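Local coordinates for protein AA9 family lytic polysaccharide monooxygenase D (Myceliophthora thermophila, PDB 5UFV) that depolymerises crystalline and amorphous polysaccharides such as cellulose by copper-dependent oxidation of their glycosidic bonds, using a reductant with O2 or H2O2 and giving C1-oxidised products, at residues 107-111 and 124-128; 201-205 and 217-221. All blocks are in the same frame, centred on the assembly; numbering follows the deposited sequence.

Interaction 1: 107-111 and 124-128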
loop_
_atom_site.group_PDB
_atom_site.type_symbol
_atom_site.label_atom_id
_atom_site.label_comp_id
_atom_site.label_asym_id
_atom_site.label_seq_id
_atom_site.Cartn_x
_atom_site.Cartn_y
_atom_site.Cartn_z
ATOM N N ALA A 107 -2.043 -1.949 -8.777
ATOM C CA ALA A 107 -1.662 -2.795 -9.895
ATOM C C ALA A 107 -2.070 -4.200 -9.550
ATOM O O ALA A 107 -1.973 -4.604 -8.388
ATOM C CB ALA A 107 -0.173 -2.712 -10.159
ATOM N N GLY A 108 -2.554 -4.928 -10.550
ATOM C CA GLY A 108 -3.035 -6.268 -10.371
ATOM C C GLY A 108 -2.555 -7.181 -11.466
ATOM O O GLY A 108 -1.382 -7.221 -11.774
ATOM N N PHE A 109 -3.488 -7.922 -12.042
ATOM C CA PHE A 109 -3.173 -9.037 -12.874
ATOM C C PHE A 109 -3.399 -8.672 -14.325
ATOM O O PHE A 109 -4.439 -8.167 -14.665
ATOM C CB PHE A 109 -4.071 -10.206 -12.507
ATOM C CG PHE A 109 -3.842 -11.420 -13.349
ATOM C CD1 PHE A 109 -2.697 -12.184 -13.175
ATOM C CD2 PHE A 109 -4.744 -11.778 -14.333
ATOM C CE1 PHE A 109 -2.466 -13.291 -13.959
ATOM C CE2 PHE A 109 -4.520 -12.889 -15.136
ATOM C CZ PHE A 109 -3.380 -13.651 -14.939
ATOM N N HIS A 110 -2.424 -8.963 -15.176
ATOM C CA HIS A 110 -2.501 -8.612 -16.586
ATOM C C HIS A 110 -2.227 -9.816 -17.492
ATOM O O HIS A 110 -2.000 -9.659 -18.675
ATOM C CB HIS A 110 -1.531 -7.445 -16.887
ATOM C CG HIS A 110 -0.073 -7.807 -16.778
ATOM N ND1 HIS A 110 0.747 -7.309 -15.779
ATOM C CD2 HIS A 110 0.720 -8.597 -17.555
ATOM C CE1 HIS A 110 1.976 -7.783 -15.941
ATOM N NE2 HIS A 110 1.984 -8.570 -17.007
ATOM N N GLY A 111 -2.269 -11.018 -16.949
ATOM C CA GLY A 111 -1.976 -12.215 -17.732
ATOM C C GLY A 111 -3.091 -12.574 -18.676
ATOM O O GLY A 111 -4.231 -12.176 -18.474
ATOM N N SER A 124 5.069 -14.552 -14.270
ATOM C CA SER A 124 3.881 -14.055 -13.567
ATOM C C SER A 124 3.117 -12.953 -14.325
ATOM O O SER A 124 3.701 -12.028 -14.863
ATOM C CB SER A 124 4.262 -13.528 -12.172
ATOM O OG SER A 124 3.183 -12.788 -11.620
ATOM N N GLY A 125 1.804 -13.029 -14.323
ATOM C CA GLY A 125 1.002 -11.954 -14.901
ATOM C C GLY A 125 0.667 -10.808 -13.958
ATOM O O GLY A 125 -0.201 -9.985 -14.270
ATOM N N TRP A 126 1.346 -10.752 -12.810
ATOM C CA TRP A 126 1.127 -9.692 -11.824
ATOM C C TRP A 126 2.281 -8.686 -11.788
ATOM O O TRP A 126 3.461 -9.055 -11.810
ATOM C CB TRP A 126 1.011 -10.299 -10.438
ATOM C CG TRP A 126 -0.057 -11.330 -10.259
ATOM C CD1 TRP A 126 0.022 -12.664 -10.544
ATOM C CD2 TRP A 126 -1.342 -11.113 -9.685
ATOM N NE1 TRP A 126 -1.152 -13.281 -10.198
ATOM C CE2 TRP A 126 -2.004 -12.348 -9.667
ATOM C CE3 TRP A 126 -1.996 -9.986 -9.184
ATOM C CZ2 TRP A 126 -3.296 -12.493 -9.160
ATOM C CZ3 TRP A 126 -3.273 -10.120 -8.704
ATOM C CH2 TRP A 126 -3.921 -11.369 -8.692
ATOM N N ASP A 127 1.929 -7.413 -11.688
ATOM C CA ASP A 127 2.920 -6.349 -11.561
ATOM C C ASP A 127 3.789 -6.496 -10.310
ATOM O O ASP A 127 4.941 -6.075 -10.299
ATOM C CB ASP A 127 2.223 -4.978 -11.555
ATOM C CG ASP A 127 1.752 -4.567 -12.939
ATOM O OD1 ASP A 127 2.542 -4.675 -13.890
ATOM O OD2 ASP A 127 0.588 -4.158 -13.088
ATOM N N ILE A 128 3.247 -7.097 -9.267
ATOM C CA ILE A 128 4.023 -7.345 -8.076
ATOM C C ILE A 128 5.307 -8.145 -8.352
ATOM O O ILE A 128 6.263 -8.038 -7.617
ATOM C CB ILE A 128 3.176 -8.085 -7.012
ATOM C CG1 ILE A 128 3.677 -7.768 -5.602
ATOM C CG2 ILE A 128 3.192 -9.587 -7.249
ATOM C CD1 ILE A 128 2.783 -8.302 -4.503
HETATM O O HOH W 1 0.249 -6.979 -8.963
#
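F109 lies across the indole of W126: its CB stands 3.8 Å from the centroid of the six-membered ring, almost on the ring normal, and its ring turns an edge to the five-membered ring in an edge-to-face pair (centroids 4.9 Å apart, planes at 58°). The two form a single antiparallel, non-hydrogen-bonded bridge with CA atoms 4.5 Å apart, flanked by H110 N to G125 O at 2.6 Å and a weak bond from D127 N to G108 O at 3.3 Å. CA-H...O contacts link F109 CA to G125 O (3.4 Å) and W126 CA to G108 O (3.5 Å). A CB on G125 would run into F109 CE1 and G111 CA; without one, G125 CA packs over the H110 imidazole face. D127 OD2 lies 3.4 Å from A107 CB. S124 OG accepts from W126 N (3.0 Å) in an ST turn and is hydrogen-bonded to S76 O, while W126 NE1 donates to L118 O. Water 1 accepts from I128 N at 3.0 Å and lies 3.3 Å from G108 O. The bridge closes the base of loop 112-123, with the S124 side chain about 9 Å from that of H75. Directional bonding across it is thus backbone-to-backbone, with F109-W126 the main aromatic contribution.

Interaction 2: 201-205 and 217-221; sequences DPNIS and YKIPG
P202 (-77/-8) and N203 (-102/13) are the central residues of a type I beta-turn in 201-205, with D201 O accepting from both I204 N (2.8 Å) and S205 N (3.0 Å). Residues 217-220 run extended beside it, with polyproline-II-like angles at I219 and P220, before G221 turns to positive phi (86/177). The closest CA pair is N203 with K218, 6.3 Å apart. Two hydrogen bonds join the segments, both through N203: Y217 (chi1 t) donates from OH to N203 O at 2.8 Å, and N203 ND2 (chi1 p, chi2 near 0°) donates to K218 O at 2.9 Å. The contact is loop-on-loop packing within the C-terminal region of the AA9 fold, which lies along the core beta-sandwich. N203 is a predicted glycosylation site but carries no sugar here. The apolar contact is I204 CD1 against P220 CG at 4.0 Å; N203 CB also lies 3.8 Å from Y217 CE1. I219 points its CB away from the turn and packs on strand 101-107, where P220 O accepts from K103 NZ.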
loop_
_atom_site.group_PDB
_atom_site.type_symbol
_atom_site.label_atom_id
_atom_site.label_comp_id
_atom_site.label_asym_id
_atom_site.label_seq_id
_atom_site.Cartn_x
_atom_site.Cartn_y
_atom_site.Cartn_z
ATOM N N ASP A 201 -14.411 -12.153 0.884
ATOM C CA ASP A 201 -14.627 -11.620 -0.455
ATOM C C ASP A 201 -13.858 -12.454 -1.491
ATOM O O ASP A 201 -12.783 -12.984 -1.194
ATOM C CB ASP A 201 -14.179 -10.168 -0.559
ATOM C CG ASP A 201 -15.064 -9.198 0.236
ATOM O OD1 ASP A 201 -16.138 -9.592 0.749
ATOM O OD2 ASP A 201 -14.657 -8.007 0.351
ATOM N N PRO A 202 -14.398 -12.562 -2.719
ATOM C CA PRO A 202 -13.856 -13.480 -3.747
ATOM C C PRO A 202 -12.570 -12.992 -4.434
ATOM O O PRO A 202 -11.982 -13.720 -5.240
ATOM C CB PRO A 202 -14.999 -13.575 -4.780
ATOM C CG PRO A 202 -15.806 -12.327 -4.605
ATOM C CD PRO A 202 -15.588 -11.820 -3.199
ATOM N N ASN A 203 -12.188 -11.753 -4.154
ATOM C CA ASN A 203 -10.872 -11.280 -4.476
ATOM C C ASN A 203 -9.946 -11.249 -3.236
ATOM O O ASN A 203 -8.862 -10.687 -3.301
ATOM C CB ASN A 203 -10.953 -9.906 -5.156
ATOM C CG ASN A 203 -11.702 -8.875 -4.338
ATOM O OD1 ASN A 203 -12.180 -9.138 -3.229
ATOM N ND2 ASN A 203 -11.828 -7.685 -4.902
ATOM N N ILE A 204 -10.352 -11.877 -2.131
ATOM C CA ILE A 204 -9.515 -11.945 -0.933
ATOM C C ILE A 204 -9.141 -13.377 -0.575
ATOM O O ILE A 204 -7.954 -13.713 -0.563
ATOM C CB ILE A 204 -10.201 -11.256 0.257
ATOM C CG1 ILE A 204 -10.454 -9.760 -0.069
ATOM C CG2 ILE A 204 -9.400 -11.461 1.532
ATOM C CD1 ILE A 204 -9.203 -8.920 -0.295
ATOM N N SER A 205 -10.143 -14.203 -0.275
ATOM C CA SER A 205 -9.969 -15.632 -0.018
ATOM C C SER A 205 -10.675 -16.352 -1.145
ATOM O O SER A 205 -11.892 -16.224 -1.301
ATOM C CB SER A 205 -10.590 -16.068 1.310
ATOM O OG SER A 205 -9.778 -15.733 2.433
ATOM N N TYR A 217 -8.804 -10.436 -12.134
ATOM C CA TYR A 217 -8.758 -10.118 -10.713
ATOM C C TYR A 217 -9.279 -8.713 -10.531
ATOM O O TYR A 217 -8.743 -7.769 -11.097
ATOM C CB TYR A 217 -7.326 -10.232 -10.180
ATOM C CG TYR A 217 -7.200 -9.960 -8.694
ATOM C CD1 TYR A 217 -7.592 -10.895 -7.777
ATOM C CD2 TYR A 217 -6.707 -8.755 -8.229
ATOM C CE1 TYR A 217 -7.497 -10.650 -6.426
ATOM C CE2 TYR A 217 -6.605 -8.483 -6.875
ATOM C CZ TYR A 217 -6.990 -9.441 -5.965
ATOM O OH TYR A 217 -6.903 -9.182 -4.604
ATOM N N LYS A 218 -10.346 -8.575 -9.762
ATOM C CA LYS A 218 -10.827 -7.260 -9.357
ATOM C C LYS A 218 -9.982 -6.793 -8.134
ATOM O O LYS A 218 -9.962 -7.438 -7.074
ATOM C CB LYS A 218 -12.325 -7.344 -9.035
ATOM C CG LYS A 218 -12.949 -6.066 -8.520
ATOM C CD LYS A 218 -12.996 -4.973 -9.579
ATOM C CE LYS A 218 -13.450 -3.626 -8.990
ATOM N NZ LYS A 218 -14.816 -3.666 -8.363
ATOM N N ILE A 219 -9.287 -5.676 -8.275
ATOM C CA ILE A 219 -8.503 -5.147 -7.169
ATOM C C ILE A 219 -9.438 -4.649 -6.038
ATOM O O ILE A 219 -10.400 -3.920 -6.274
ATOM C CB ILE A 219 -7.516 -4.058 -7.664
ATOM C CG1 ILE A 219 -6.544 -4.663 -8.688
ATOM C CG2 ILE A 219 -6.675 -3.501 -6.524
ATOM C CD1 ILE A 219 -5.657 -3.657 -9.388
ATOM N N PRO A 220 -9.168 -5.065 -4.799
ATOM C CA PRO A 220 -10.048 -4.645 -3.700
ATOM C C PRO A 220 -9.939 -3.174 -3.357
ATOM O O PRO A 220 -9.003 -2.502 -3.777
ATOM C CB PRO A 220 -9.588 -5.485 -2.517
ATOM C CG PRO A 220 -8.245 -5.995 -2.874
ATOM C CD PRO A 220 -8.156 -6.045 -4.370
ATOM N N GLY A 221 -10.918 -2.694 -2.601
ATOM C CA GLY A 221 -11.013 -1.294 -2.231
ATOM C C GLY A 221 -11.748 -0.481 -3.296
ATOM O O GLY A 221 -12.099 -1.018 -4.345
#

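Overall arrangement
Leaving strand 101-107 of the six-stranded mixed sheet, the chain makes a strand-free excursion whose base is closed by interaction 1 around residues 112-123, then continues to strand 136-141 of the four-stranded antiparallel sheet. Much later, beyond strand 190-191, interaction 2 closes the loop 206-216 in the C-terminal region. The two closures follow in series, neither nested nor crossing, yet they meet in space with centres 14 Å apart. I219 CD1 lies 3.5 Å from G108 N, and the rings of W126 and Y217 pack edge-to-face, with W126 CH2 3.6 Å from Y217 CG. The C-terminal segment is thus bound against the end of strand 101-107 and the loop leaving it.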